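Local coordinates for beta-glucuronidase (uncultured Clostridium sp., PDB 6U7J), which hydrolyses beta-D-glucuronides as a gut microbial glycoside hydrolase of family 2, and is linked to the reactivation of estrogens, at residues 22-27 with 81-86; 28-33 with 77-82; 94-99 with 188-193; 105-110 with 139-144. All coordinates share one frame; numbering follows the deposited sequence.

Contact 1 (22-27 with 81-86); sequences KELNGI and RKFAVP
L24 sets its CB over the rim of one face of the R81 guanidinium, 3.8 Å above the plane, the two side chains crossing at about a right angle, and its methyl CD2 reaches CB of F83 at 3.6 Å. R81 starts from the crowded first torsion (chi1 72°) and bends at chi3, which curls the guanidinium back on its own strand. There NE and NH2 grip K82 O side-on, NE at 2.9 Å, and fix the rotation of the group. NH1 points the other way, to N25 O at 2.8 Å in a weak, strongly bent bond. In the jelly-roll-like sugar-binding domain of family 2 glycosidases, strand 20-32 is interrupted here and parts from strand 76-85, so side chains and water replace main-chain pairing. NZ of K22 spans the gap with a hydrogen bond to A84 O (2.8 Å), from above the carbonyl plane. Water 1 accepts from both K22 NZ and A84 N, while water 2 joins R81 NH1 to E23 O. A long, weak ion pair links K22 to D15 of a second subunit.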
loop_
_atom_site.group_PDB
_atom_site.type_symbol
_atom_site.label_atom_id
_atom_site.label_comp_id
_atom_site.label_asym_id
_atom_site.label_seq_id
_atom_site.Cartn_x
_atom_site.Cartn_y
_atom_site.Cartn_z
ATOM N N LYS B 22 -28.338 28.327 -19.759
ATOM C CA LYS B 22 -28.386 28.371 -18.320
ATOM C C LYS B 22 -28.117 26.965 -17.782
ATOM O O LYS B 22 -28.836 26.016 -18.105
ATOM C CB LYS B 22 -29.733 28.871 -17.814
ATOM C CG LYS B 22 -29.876 28.689 -16.347
ATOM C CD LYS B 22 -30.159 30.004 -15.680
ATOM C CE LYS B 22 -31.562 30.478 -16.024
ATOM N NZ LYS B 22 -32.180 31.073 -14.821
ATOM N N GLU B 23 -27.075 26.835 -16.962
ATOM C CA GLU B 23 -26.689 25.582 -16.361
ATOM C C GLU B 23 -27.551 25.278 -15.140
ATOM O O GLU B 23 -27.696 26.113 -14.249
ATOM C CB GLU B 23 -25.208 25.620 -15.936
ATOM C CG GLU B 23 -24.269 26.117 -17.013
ATOM C CD GLU B 23 -23.890 25.008 -17.976
ATOM O OE1 GLU B 23 -23.721 23.867 -17.511
ATOM O OE2 GLU B 23 -23.747 25.265 -19.185
ATOM N N LEU B 24 -28.081 24.055 -15.076
ATOM C CA LEU B 24 -28.851 23.617 -13.933
ATOM C C LEU B 24 -28.154 22.491 -13.172
ATOM O O LEU B 24 -28.746 21.429 -12.958
ATOM C CB LEU B 24 -30.253 23.152 -14.370
ATOM C CG LEU B 24 -31.019 24.188 -15.193
ATOM C CD1 LEU B 24 -32.347 23.610 -15.624
ATOM C CD2 LEU B 24 -31.203 25.462 -14.386
ATOM N N ASN B 25 -26.916 22.697 -12.750
ATOM C CA ASN B 25 -26.140 21.663 -12.077
ATOM C C ASN B 25 -26.189 21.922 -10.562
ATOM O O ASN B 25 -27.295 22.094 -10.045
ATOM C CB ASN B 25 -24.748 21.599 -12.696
ATOM C CG ASN B 25 -24.804 21.304 -14.179
ATOM O OD1 ASN B 25 -25.587 20.465 -14.631
ATOM N ND2 ASN B 25 -24.000 22.008 -14.943
ATOM N N GLY B 26 -25.076 21.929 -9.840
ATOM C CA GLY B 26 -25.155 22.229 -8.427
ATOM C C GLY B 26 -25.703 21.062 -7.619
ATOM O O GLY B 26 -25.507 19.889 -7.949
ATOM N N ILE B 27 -26.406 21.391 -6.543
ATOM C CA ILE B 27 -26.914 20.394 -5.612
ATOM C C ILE B 27 -28.419 20.277 -5.828
ATOM O O ILE B 27 -29.135 21.283 -5.778
ATOM C CB ILE B 27 -26.587 20.775 -4.160
ATOM C CG1 ILE B 27 -25.087 21.046 -4.002
ATOM C CG2 ILE B 27 -27.060 19.714 -3.225
ATOM C CD1 ILE B 27 -24.199 19.930 -4.480
ATOM N N ARG B 81 -35.078 19.749 -8.592
ATOM C CA ARG B 81 -34.592 21.084 -8.277
ATOM C C ARG B 81 -35.534 22.113 -8.891
ATOM O O ARG B 81 -36.452 21.782 -9.645
ATOM C CB ARG B 81 -33.148 21.293 -8.758
ATOM C CG ARG B 81 -32.988 21.423 -10.263
ATOM C CD ARG B 81 -31.670 22.078 -10.623
ATOM N NE ARG B 81 -31.739 23.529 -10.456
ATOM C CZ ARG B 81 -30.684 24.337 -10.414
ATOM N NH1 ARG B 81 -29.445 23.857 -10.518
ATOM N NH2 ARG B 81 -30.868 25.632 -10.258
ATOM N N LYS B 82 -35.299 23.372 -8.547
ATOM C CA LYS B 82 -36.040 24.489 -9.103
ATOM C C LYS B 82 -35.156 25.298 -10.049
ATOM O O LYS B 82 -33.934 25.348 -9.884
ATOM C CB LYS B 82 -36.594 25.360 -7.973
ATOM C CG LYS B 82 -37.860 24.716 -7.382
ATOM C CD LYS B 82 -38.228 25.217 -6.004
ATOM C CE LYS B 82 -39.315 24.326 -5.381
ATOM N NZ LYS B 82 -38.797 22.992 -4.921
ATOM N N PHE B 83 -35.776 25.894 -11.071
ATOM C CA PHE B 83 -35.071 26.779 -11.990
ATOM C C PHE B 83 -35.965 27.951 -12.375
ATOM O O PHE B 83 -37.186 27.914 -12.212
ATOM C CB PHE B 83 -34.555 26.039 -13.245
ATOM C CG PHE B 83 -35.623 25.616 -14.221
ATOM C CD1 PHE B 83 -36.227 24.375 -14.118
ATOM C CD2 PHE B 83 -35.981 26.439 -15.290
ATOM C CE1 PHE B 83 -37.178 23.975 -15.039
ATOM C CE2 PHE B 83 -36.941 26.042 -16.198
ATOM C CZ PHE B 83 -37.531 24.805 -16.080
ATOM N N ALA B 84 -35.334 29.002 -12.882
ATOM C CA ALA B 84 -36.020 30.246 -13.201
ATOM C C ALA B 84 -35.930 30.536 -14.690
ATOM O O ALA B 84 -34.875 30.335 -15.307
ATOM C CB ALA B 84 -35.424 31.413 -12.416
ATOM N N VAL B 85 -37.037 30.983 -15.273
ATOM C CA VAL B 85 -37.036 31.585 -16.603
ATOM C C VAL B 85 -37.024 33.098 -16.422
ATOM O O VAL B 85 -37.958 33.642 -15.806
ATOM C CB VAL B 85 -38.243 31.137 -17.451
ATOM C CG1 VAL B 85 -38.120 31.695 -18.880
ATOM C CG2 VAL B 85 -38.345 29.624 -17.506
ATOM N N PRO B 86 -36.009 33.800 -16.913
ATOM C CA PRO B 86 -35.993 35.256 -16.785
ATOM C C PRO B 86 -37.101 35.901 -17.620
ATOM O O PRO B 86 -37.548 35.343 -18.628
ATOM C CB PRO B 86 -34.605 35.653 -17.318
ATOM C CG PRO B 86 -33.853 34.352 -17.539
ATOM C CD PRO B 86 -34.888 33.295 -17.720
HETATM O O HOH W 1 -32.417 29.040 -12.671
HETATM O O HOH W 2 -27.836 26.502 -11.005
#

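Contact 2 (28-33 with 77-82); sequences WKFKRD and VWYERK
R81 lies over the indole of W28, its CG 3.5 Å from the centroid of the six-membered ring and almost on the ring normal, a CH-pi contact made by the aliphatic chain; the guanidinium plane stands 83° to the ring. Two residues after W28, and on the same side of the sheet, F30 turns its edge to the face of Y79 in a T-shaped pair, centroids 4.9 Å apart, while F30 CE2 also meets V77 CG2 at 3.7 Å. On the reverse side W78 NE1 makes a weak bond to D33 OD1, 3.1 Å away, and water 3 bridges the same NE1 to D33 OD2. Backbone pairing sets the register mid-contact: K29 with E80 and K31 with W78 are hydrogen-bonded pairs, the shortest link being W78 N to K31 O at 2.7 Å. Farther out, G39 N donates to D33 OD1, L49 N to E80 OE2, and E80 OE1 forms a salt bridge with R138. Strands 20-32 and 76-85 are here regular antiparallel neighbours, as expected in the beta-sandwich of a family 2 sugar-binding domain.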
loop_
_atom_site.group_PDB
_atom_site.type_symbol
_atom_site.label_atom_id
_atom_site.label_comp_id
_atom_site.label_asym_id
_atom_site.label_seq_id
_atom_site.Cartn_x
_atom_site.Cartn_y
_atom_site.Cartn_z
ATOM N N TRP B 28 -28.894 19.061 -6.093
ATOM C CA TRP B 28 -30.313 18.760 -6.228
ATOM C C TRP B 28 -30.804 18.005 -5.000
ATOM O O TRP B 28 -30.015 17.483 -4.206
ATOM C CB TRP B 28 -30.587 17.896 -7.466
ATOM C CG TRP B 28 -30.276 18.502 -8.806
ATOM C CD1 TRP B 28 -29.191 19.258 -9.147
ATOM C CD2 TRP B 28 -31.070 18.372 -9.993
ATOM N NE1 TRP B 28 -29.263 19.608 -10.484
ATOM C CE2 TRP B 28 -30.405 19.073 -11.022
ATOM C CE3 TRP B 28 -32.279 17.726 -10.283
ATOM C CZ2 TRP B 28 -30.912 19.157 -12.317
ATOM C CZ3 TRP B 28 -32.776 17.803 -11.565
ATOM C CH2 TRP B 28 -32.091 18.513 -12.572
ATOM N N LYS B 29 -32.125 17.902 -4.873
ATOM C CA LYS B 29 -32.719 17.024 -3.874
ATOM C C LYS B 29 -32.931 15.646 -4.484
ATOM O O LYS B 29 -33.118 15.510 -5.694
ATOM C CB LYS B 29 -34.043 17.587 -3.352
ATOM C CG LYS B 29 -33.900 18.939 -2.664
ATOM C CD LYS B 29 -32.921 18.810 -1.499
ATOM C CE LYS B 29 -32.657 20.134 -0.785
ATOM N NZ LYS B 29 -31.972 19.920 0.534
ATOM N N PHE B 30 -32.918 14.624 -3.629
ATOM C CA PHE B 30 -32.795 13.255 -4.106
ATOM C C PHE B 30 -33.437 12.297 -3.119
ATOM O O PHE B 30 -33.315 12.461 -1.904
ATOM C CB PHE B 30 -31.309 12.921 -4.308
ATOM C CG PHE B 30 -31.014 11.495 -4.693
ATOM C CD1 PHE B 30 -31.020 10.475 -3.741
ATOM C CD2 PHE B 30 -30.618 11.197 -6.001
ATOM C CE1 PHE B 30 -30.702 9.169 -4.103
ATOM C CE2 PHE B 30 -30.287 9.902 -6.363
ATOM C CZ PHE B 30 -30.325 8.882 -5.415
ATOM N N LYS B 31 -34.071 11.265 -3.662
ATOM C CA LYS B 31 -34.667 10.203 -2.877
ATOM C C LYS B 31 -34.717 8.959 -3.748
ATOM O O LYS B 31 -34.980 9.052 -4.951
ATOM C CB LYS B 31 -36.081 10.589 -2.411
ATOM C CG LYS B 31 -36.737 9.562 -1.517
ATOM C CD LYS B 31 -37.885 10.171 -0.700
ATOM C CE LYS B 31 -39.064 10.508 -1.565
ATOM N NZ LYS B 31 -40.232 10.913 -0.718
ATOM N N ARG B 32 -34.482 7.800 -3.148
ATOM C CA ARG B 32 -34.631 6.552 -3.876
ATOM C C ARG B 32 -35.977 5.906 -3.575
ATOM O O ARG B 32 -36.604 6.171 -2.550
ATOM C CB ARG B 32 -33.490 5.592 -3.527
ATOM C CG ARG B 32 -33.630 4.908 -2.225
ATOM C CD ARG B 32 -32.686 3.708 -2.144
ATOM N NE ARG B 32 -32.382 3.423 -0.750
ATOM C CZ ARG B 32 -32.975 2.482 -0.024
ATOM N NH1 ARG B 32 -33.896 1.706 -0.572
ATOM N NH2 ARG B 32 -32.627 2.308 1.252
ATOM N N ASP B 33 -36.421 5.055 -4.497
ATOM C CA ASP B 33 -37.566 4.187 -4.232
ATOM C C ASP B 33 -37.248 3.206 -3.107
ATOM O O ASP B 33 -36.158 2.621 -3.066
ATOM C CB ASP B 33 -37.935 3.389 -5.485
ATOM C CG ASP B 33 -38.813 4.171 -6.463
ATOM O OD1 ASP B 33 -39.319 5.260 -6.098
ATOM O OD2 ASP B 33 -38.993 3.679 -7.603
ATOM N N VAL B 77 -34.676 6.127 -8.904
ATOM C CA VAL B 77 -34.462 7.184 -7.930
ATOM C C VAL B 77 -35.053 8.471 -8.491
ATOM O O VAL B 77 -35.387 8.563 -9.673
ATOM C CB VAL B 77 -32.969 7.371 -7.581
ATOM C CG1 VAL B 77 -32.382 6.054 -7.065
ATOM C CG2 VAL B 77 -32.176 7.869 -8.810
ATOM N N TRP B 78 -35.143 9.482 -7.626
ATOM C CA TRP B 78 -35.856 10.716 -7.922
ATOM C C TRP B 78 -34.970 11.906 -7.591
ATOM O O TRP B 78 -34.494 12.039 -6.456
ATOM C CB TRP B 78 -37.168 10.774 -7.128
ATOM C CG TRP B 78 -38.103 9.728 -7.602
ATOM C CD1 TRP B 78 -38.128 8.415 -7.232
ATOM C CD2 TRP B 78 -39.121 9.890 -8.591
ATOM N NE1 TRP B 78 -39.111 7.744 -7.926
ATOM C CE2 TRP B 78 -39.737 8.629 -8.767
ATOM C CE3 TRP B 78 -39.568 10.975 -9.355
ATOM C CZ2 TRP B 78 -40.792 8.429 -9.665
ATOM C CZ3 TRP B 78 -40.620 10.776 -10.240
ATOM C CH2 TRP B 78 -41.223 9.512 -10.383
ATOM N N TYR B 79 -34.739 12.754 -8.582
ATOM C CA TYR B 79 -34.039 14.016 -8.416
ATOM C C TYR B 79 -35.028 15.161 -8.571
ATOM O O TYR B 79 -35.987 15.067 -9.347
ATOM C CB TYR B 79 -32.964 14.208 -9.477
ATOM C CG TYR B 79 -31.706 13.364 -9.392
ATOM C CD1 TYR B 79 -30.492 13.946 -9.048
ATOM C CD2 TYR B 79 -31.716 12.010 -9.719
ATOM C CE1 TYR B 79 -29.325 13.207 -8.997
ATOM C CE2 TYR B 79 -30.540 11.257 -9.681
ATOM C CZ TYR B 79 -29.352 11.868 -9.310
ATOM O OH TYR B 79 -28.172 11.157 -9.261
ATOM N N GLU B 80 -34.751 16.273 -7.897
ATOM C CA GLU B 80 -35.596 17.446 -8.065
ATOM C C GLU B 80 -34.801 18.711 -7.802
ATOM O O GLU B 80 -33.956 18.741 -6.901
ATOM C CB GLU B 80 -36.798 17.397 -7.118
ATOM C CG GLU B 80 -37.733 18.561 -7.251
ATOM C CD GLU B 80 -39.051 18.273 -6.572
ATOM O OE1 GLU B 80 -39.956 17.747 -7.254
ATOM O OE2 GLU B 80 -39.161 18.527 -5.349
ATOM N N ARG B 81 -35.078 19.749 -8.592
ATOM C CA ARG B 81 -34.592 21.084 -8.277
ATOM C C ARG B 81 -35.534 22.113 -8.891
ATOM O O ARG B 81 -36.452 21.782 -9.645
ATOM C CB ARG B 81 -33.148 21.293 -8.758
ATOM C CG ARG B 81 -32.988 21.423 -10.263
ATOM C CD ARG B 81 -31.670 22.078 -10.623
ATOM N NE ARG B 81 -31.739 23.529 -10.456
ATOM C CZ ARG B 81 -30.684 24.337 -10.414
ATOM N NH1 ARG B 81 -29.445 23.857 -10.518
ATOM N NH2 ARG B 81 -30.868 25.632 -10.258
ATOM N N LYS B 82 -35.299 23.372 -8.547
ATOM C CA LYS B 82 -36.040 24.489 -9.103
ATOM C C LYS B 82 -35.156 25.298 -10.049
ATOM O O LYS B 82 -33.934 25.348 -9.884
ATOM C CB LYS B 82 -36.594 25.360 -7.973
ATOM C CG LYS B 82 -37.860 24.716 -7.382
ATOM C CD LYS B 82 -38.228 25.217 -6.004
ATOM C CE LYS B 82 -39.315 24.326 -5.381
ATOM N NZ LYS B 82 -38.797 22.992 -4.921
HETATM O O HOH W 3 -40.523 5.181 -8.914
#

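Contact 3 (94-99 with 188-193); sequences LVLRFG and VRLYCT
Strands 93-98 and 188-193 are antiparallel neighbours in the jelly-roll-like sugar-binding domain of this family 2 glycosidase, the latter lying between strands 93-98 and 20-32 and pairing with both. V95 with Y191 and R97 with R189 form the hydrogen-bonded pairs, each joined by two bonds, nearly straight in the R97-R189 pair; the shortest runs from R97 N to R189 O at 2.7 Å. On the side of the sheet bearing V95, the Y191 ring folds over its cross-strand partner. Its CG takes the crowded position between backbone N and carbonyl carbon (chi1 72°), which brings one ring face over V95 CB, 3.8 Å from the centroid. R97 CB comes to the edge of the same ring. E125 ties this surface together, accepting from the Y191 hydroxyl and forming a salt bridge with R97; the R189 side chain, which comes within about 5 Å of a bound calcium ion, leads away to salt bridges with E23 and E347. The other side is apolar. L96 and L190 cross at about a right angle, CD1 to CD1 at 4.0 Å, and F98 stands alongside V188, pointing the same way. V188 CG1 sits over the F98 ring, off-centre toward its rim, while V188 CG2 approaches F98 CD2 at 3.7 Å.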
loop_
_atom_site.group_PDB
_atom_site.type_symbol
_atom_site.label_atom_id
_atom_site.label_comp_id
_atom_site.label_asym_id
_atom_site.label_seq_id
_atom_site.Cartn_x
_atom_site.Cartn_y
_atom_site.Cartn_z
ATOM N N LEU B 94 -37.554 27.953 -25.731
ATOM C CA LEU B 94 -36.959 27.446 -24.498
ATOM C C LEU B 94 -36.788 25.939 -24.610
ATOM O O LEU B 94 -37.758 25.226 -24.888
ATOM C CB LEU B 94 -37.825 27.777 -23.277
ATOM C CG LEU B 94 -38.227 29.237 -23.054
ATOM C CD1 LEU B 94 -38.916 29.374 -21.702
ATOM C CD2 LEU B 94 -37.065 30.202 -23.154
ATOM N N VAL B 95 -35.563 25.459 -24.381
ATOM C CA VAL B 95 -35.221 24.048 -24.552
ATOM C C VAL B 95 -34.501 23.540 -23.303
ATOM O O VAL B 95 -33.535 24.157 -22.836
ATOM C CB VAL B 95 -34.348 23.823 -25.804
ATOM C CG1 VAL B 95 -34.052 22.332 -25.989
ATOM C CG2 VAL B 95 -35.036 24.396 -27.049
ATOM N N LEU B 96 -34.953 22.399 -22.786
ATOM C CA LEU B 96 -34.325 21.734 -21.650
ATOM C C LEU B 96 -33.470 20.585 -22.166
ATOM O O LEU B 96 -33.999 19.613 -22.716
ATOM C CB LEU B 96 -35.384 21.211 -20.694
ATOM C CG LEU B 96 -34.888 20.778 -19.331
ATOM C CD1 LEU B 96 -34.300 22.001 -18.607
ATOM C CD2 LEU B 96 -36.056 20.164 -18.547
ATOM N N ARG B 97 -32.159 20.675 -21.972
ATOM C CA ARG B 97 -31.251 19.646 -22.459
ATOM C C ARG B 97 -30.629 18.863 -21.311
ATOM O O ARG B 97 -30.100 19.453 -20.363
ATOM C CB ARG B 97 -30.129 20.233 -23.309
ATOM C CG ARG B 97 -29.137 19.146 -23.630
ATOM C CD ARG B 97 -28.124 19.558 -24.595
ATOM N NE ARG B 97 -28.690 19.729 -25.924
ATOM C CZ ARG B 97 -28.050 19.380 -27.029
ATOM N NH1 ARG B 97 -26.840 18.817 -26.929
ATOM N NH2 ARG B 97 -28.617 19.585 -28.210
ATOM N N PHE B 98 -30.662 17.540 -21.424
ATOM C CA PHE B 98 -29.881 16.648 -20.578
ATOM C C PHE B 98 -28.749 16.065 -21.412
ATOM O O PHE B 98 -28.997 15.486 -22.479
ATOM C CB PHE B 98 -30.756 15.544 -20.003
ATOM C CG PHE B 98 -31.785 16.045 -19.023
ATOM C CD1 PHE B 98 -33.010 16.533 -19.468
ATOM C CD2 PHE B 98 -31.521 16.036 -17.658
ATOM C CE1 PHE B 98 -33.949 17.003 -18.571
ATOM C CE2 PHE B 98 -32.464 16.494 -16.750
ATOM C CZ PHE B 98 -33.672 16.990 -17.208
ATOM N N GLY B 99 -27.512 16.224 -20.927
ATOM C CA GLY B 99 -26.385 15.602 -21.608
ATOM C C GLY B 99 -26.496 14.094 -21.600
ATOM O O GLY B 99 -26.142 13.422 -22.578
ATOM N N VAL B 188 -26.929 19.469 -17.053
ATOM C CA VAL B 188 -28.303 19.821 -17.398
ATOM C C VAL B 188 -28.325 21.293 -17.784
ATOM O O VAL B 188 -27.756 22.135 -17.081
ATOM C CB VAL B 188 -29.270 19.547 -16.231
ATOM C CG1 VAL B 188 -30.743 19.880 -16.648
ATOM C CG2 VAL B 188 -29.160 18.121 -15.768
ATOM N N ARG B 189 -28.974 21.613 -18.900
ATOM C CA ARG B 189 -28.946 22.962 -19.442
ATOM C C ARG B 189 -30.348 23.375 -19.866
ATOM O O ARG B 189 -31.070 22.593 -20.490
ATOM C CB ARG B 189 -27.988 23.065 -20.642
ATOM C CG ARG B 189 -26.615 22.461 -20.411
ATOM C CD ARG B 189 -25.561 23.051 -21.348
ATOM N NE ARG B 189 -24.280 22.348 -21.257
ATOM C CZ ARG B 189 -23.079 22.927 -21.290
ATOM N NH1 ARG B 189 -22.959 24.247 -21.418
ATOM N NH2 ARG B 189 -21.990 22.174 -21.193
ATOM N N LEU B 190 -30.736 24.596 -19.500
ATOM C CA LEU B 190 -31.862 25.289 -20.114
ATOM C C LEU B 190 -31.289 26.359 -21.037
ATOM O O LEU B 190 -30.496 27.194 -20.595
ATOM C CB LEU B 190 -32.774 25.920 -19.063
ATOM C CG LEU B 190 -33.998 26.644 -19.639
ATOM C CD1 LEU B 190 -35.077 25.647 -20.050
ATOM C CD2 LEU B 190 -34.551 27.644 -18.643
ATOM N N TYR B 191 -31.673 26.332 -22.311
ATOM C CA TYR B 191 -31.107 27.274 -23.260
ATOM C C TYR B 191 -32.198 27.876 -24.148
ATOM O O TYR B 191 -33.257 27.282 -24.341
ATOM C CB TYR B 191 -30.009 26.617 -24.105
ATOM C CG TYR B 191 -30.420 25.608 -25.164
ATOM C CD1 TYR B 191 -30.751 26.020 -26.466
ATOM C CD2 TYR B 191 -30.368 24.247 -24.910
ATOM C CE1 TYR B 191 -31.070 25.103 -27.461
ATOM C CE2 TYR B 191 -30.683 23.313 -25.898
ATOM C CZ TYR B 191 -31.031 23.751 -27.179
ATOM O OH TYR B 191 -31.349 22.842 -28.172
ATOM N N CYS B 192 -31.926 29.068 -24.690
ATOM C CA CYS B 192 -32.890 29.768 -25.518
ATOM C C CYS B 192 -32.345 29.998 -26.928
ATOM O O CYS B 192 -31.128 30.014 -27.156
ATOM C CB CYS B 192 -33.353 31.110 -24.861
ATOM S SG CYS B 192 -32.151 32.440 -24.725
ATOM N N THR B 193 -33.263 30.084 -27.893
ATOM C CA THR B 193 -33.001 30.472 -29.274
ATOM C C THR B 193 -34.155 31.333 -29.774
ATOM O O THR B 193 -35.239 31.349 -29.173
ATOM C CB THR B 193 -32.843 29.281 -30.238
ATOM O OG1 THR B 193 -34.124 28.703 -30.521
ATOM C CG2 THR B 193 -31.870 28.198 -29.720
#

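Contact 4 (105-110 with 139-144); sequences AVIYLN and LTVAVG
I107 stands alongside both V141 and L139, all three pointing the same way from an antiparallel pair of strands in the beta-sandwich of the sugar-binding domain. With CG1 anti to its carbonyl carbon (chi1 -52°) and a second bend at chi2, I107 swings CD1 toward its direct cross-strand partner, where it meets V141 CG1 at 3.7 Å. Its other branch, CG2, touches L139 CD1 at 3.8 Å, so the two ends of one isoleucine serve two residues of the opposite strand. F98 and L96, on strand 93-98, pack against this apolar surface. The reverse side carries V106, Y108, T140 and A142. Y108 puts its ring edge to the neighbouring strand, with T140 O near the ring plane and CD1 3.7 Å from that oxygen; F40 borders this side and F45 stacks on the tyrosine ring. T140 OG1 is turned to E80, its hydrogen-bond partner on strand 76-85. V106 with A142 and Y108 with T140 are the hydrogen-bonded pairs, and Y108 N reaches T140 O at 2.8 Å nearly along the C=O axis. The return bond approaches differently: T140 N sits above the Y108 carbonyl plane, 3.0 Å from its oxygen and with a nearly straight N-H...O angle of 174°.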
loop_
_atom_site.group_PDB
_atom_site.type_symbol
_atom_site.label_atom_id
_atom_site.label_comp_id
_atom_site.label_asym_id
_atom_site.label_seq_id
_atom_site.Cartn_x
_atom_site.Cartn_y
_atom_site.Cartn_z
ATOM N N ALA B 105 -34.872 7.785 -18.178
ATOM C CA ALA B 105 -35.336 9.041 -17.605
ATOM C C ALA B 105 -36.823 9.254 -17.856
ATOM O O ALA B 105 -37.341 8.947 -18.934
ATOM C CB ALA B 105 -34.558 10.231 -18.176
ATOM N N VAL B 106 -37.501 9.793 -16.854
ATOM C CA VAL B 106 -38.821 10.401 -17.017
ATOM C C VAL B 106 -38.715 11.806 -16.446
ATOM O O VAL B 106 -38.403 11.972 -15.262
ATOM C CB VAL B 106 -39.935 9.600 -16.317
ATOM C CG1 VAL B 106 -41.330 10.153 -16.697
ATOM C CG2 VAL B 106 -39.855 8.137 -16.692
ATOM N N ILE B 107 -38.939 12.808 -17.290
ATOM C CA ILE B 107 -38.760 14.216 -16.948
ATOM C C ILE B 107 -40.128 14.825 -16.669
ATOM O O ILE B 107 -41.031 14.736 -17.514
ATOM C CB ILE B 107 -38.072 14.978 -18.092
ATOM C CG1 ILE B 107 -36.780 14.289 -18.538
ATOM C CG2 ILE B 107 -37.878 16.450 -17.711
ATOM C CD1 ILE B 107 -35.885 13.819 -17.420
ATOM N N TYR B 108 -40.281 15.459 -15.503
ATOM C CA TYR B 108 -41.505 16.158 -15.136
ATOM C C TYR B 108 -41.193 17.632 -14.945
ATOM O O TYR B 108 -40.133 17.984 -14.412
ATOM C CB TYR B 108 -42.131 15.609 -13.842
ATOM C CG TYR B 108 -42.424 14.121 -13.842
ATOM C CD1 TYR B 108 -41.434 13.195 -13.519
ATOM C CD2 TYR B 108 -43.698 13.642 -14.152
ATOM C CE1 TYR B 108 -41.709 11.836 -13.506
ATOM C CE2 TYR B 108 -43.979 12.295 -14.143
ATOM C CZ TYR B 108 -42.978 11.393 -13.815
ATOM O OH TYR B 108 -43.245 10.044 -13.809
ATOM N N LEU B 109 -42.110 18.489 -15.399
ATOM C CA LEU B 109 -41.994 19.932 -15.239
ATOM C C LEU B 109 -43.255 20.437 -14.558
ATOM O O LEU B 109 -44.357 20.283 -15.096
ATOM C CB LEU B 109 -41.792 20.631 -16.586
ATOM C CG LEU B 109 -41.861 22.156 -16.573
ATOM C CD1 LEU B 109 -40.742 22.724 -15.722
ATOM C CD2 LEU B 109 -41.803 22.750 -17.996
ATOM N N ASN B 110 -43.090 21.037 -13.380
ATOM C CA ASN B 110 -44.211 21.523 -12.582
ATOM C C ASN B 110 -45.250 20.423 -12.366
ATOM O O ASN B 110 -46.458 20.658 -12.400
ATOM C CB ASN B 110 -44.825 22.768 -13.226
ATOM C CG ASN B 110 -43.835 23.913 -13.283
ATOM O OD1 ASN B 110 -43.131 24.173 -12.308
ATOM N ND2 ASN B 110 -43.739 24.572 -14.431
ATOM N N LEU B 139 -38.435 21.077 -11.403
ATOM C CA LEU B 139 -37.937 20.066 -12.326
ATOM C C LEU B 139 -37.705 18.782 -11.542
ATOM O O LEU B 139 -36.921 18.770 -10.584
ATOM C CB LEU B 139 -36.648 20.542 -13.013
ATOM C CG LEU B 139 -35.961 19.523 -13.928
ATOM C CD1 LEU B 139 -36.927 18.975 -14.980
ATOM C CD2 LEU B 139 -34.722 20.123 -14.596
ATOM N N THR B 140 -38.410 17.719 -11.927
ATOM C CA THR B 140 -38.317 16.425 -11.272
ATOM C C THR B 140 -37.876 15.407 -12.308
ATOM O O THR B 140 -38.464 15.338 -13.393
ATOM C CB THR B 140 -39.666 16.007 -10.651
ATOM O OG1 THR B 140 -40.241 17.125 -9.949
ATOM C CG2 THR B 140 -39.474 14.816 -9.682
ATOM N N VAL B 141 -36.841 14.628 -11.980
ATOM C CA VAL B 141 -36.254 13.661 -12.906
ATOM C C VAL B 141 -36.219 12.300 -12.229
ATOM O O VAL B 141 -35.494 12.115 -11.244
ATOM C CB VAL B 141 -34.843 14.064 -13.347
ATOM C CG1 VAL B 141 -34.257 12.981 -14.242
ATOM C CG2 VAL B 141 -34.857 15.417 -14.059
ATOM N N ALA B 142 -36.982 11.345 -12.754
ATOM C CA ALA B 142 -36.867 9.957 -12.327
ATOM C C ALA B 142 -35.763 9.290 -13.138
ATOM O O ALA B 142 -35.727 9.428 -14.365
ATOM C CB ALA B 142 -38.179 9.194 -12.507
ATOM N N VAL B 143 -34.869 8.581 -12.447
ATOM C CA VAL B 143 -33.672 7.973 -13.030
ATOM C C VAL B 143 -33.705 6.485 -12.700
ATOM O O VAL B 143 -33.734 6.111 -11.521
ATOM C CB VAL B 143 -32.384 8.624 -12.489
ATOM C CG1 VAL B 143 -31.119 7.936 -13.047
ATOM C CG2 VAL B 143 -32.355 10.127 -12.791
ATOM N N GLY B 144 -33.703 5.641 -13.725
ATOM C CA GLY B 144 -33.793 4.196 -13.546
ATOM C C GLY B 144 -32.564 3.497 -14.094
ATOM O O GLY B 144 -32.048 3.877 -15.149
#

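Overall arrangement
From the N terminus, strand 20-32 passes through contact 1 and then contact 2, and strand 76-85 returns past it in reverse order, so contact 2 closes the inner loop and contact 1 the outer one around it. The chain then enters strand 93-98, whose partner, strand 188-193, arrives only after contact 4 has formed; contact 4 is thus nested inside the long loop closed by contact 3. Strand 188-193 also pairs with strand 20-32, joining contacts 1 and 3 through K22 N and L190 O, while R81 O and L139 N join contacts 1 and 2 to contact 4. F98 packs on V141 and I107, bringing contacts 3 and 4 together across the domain interior.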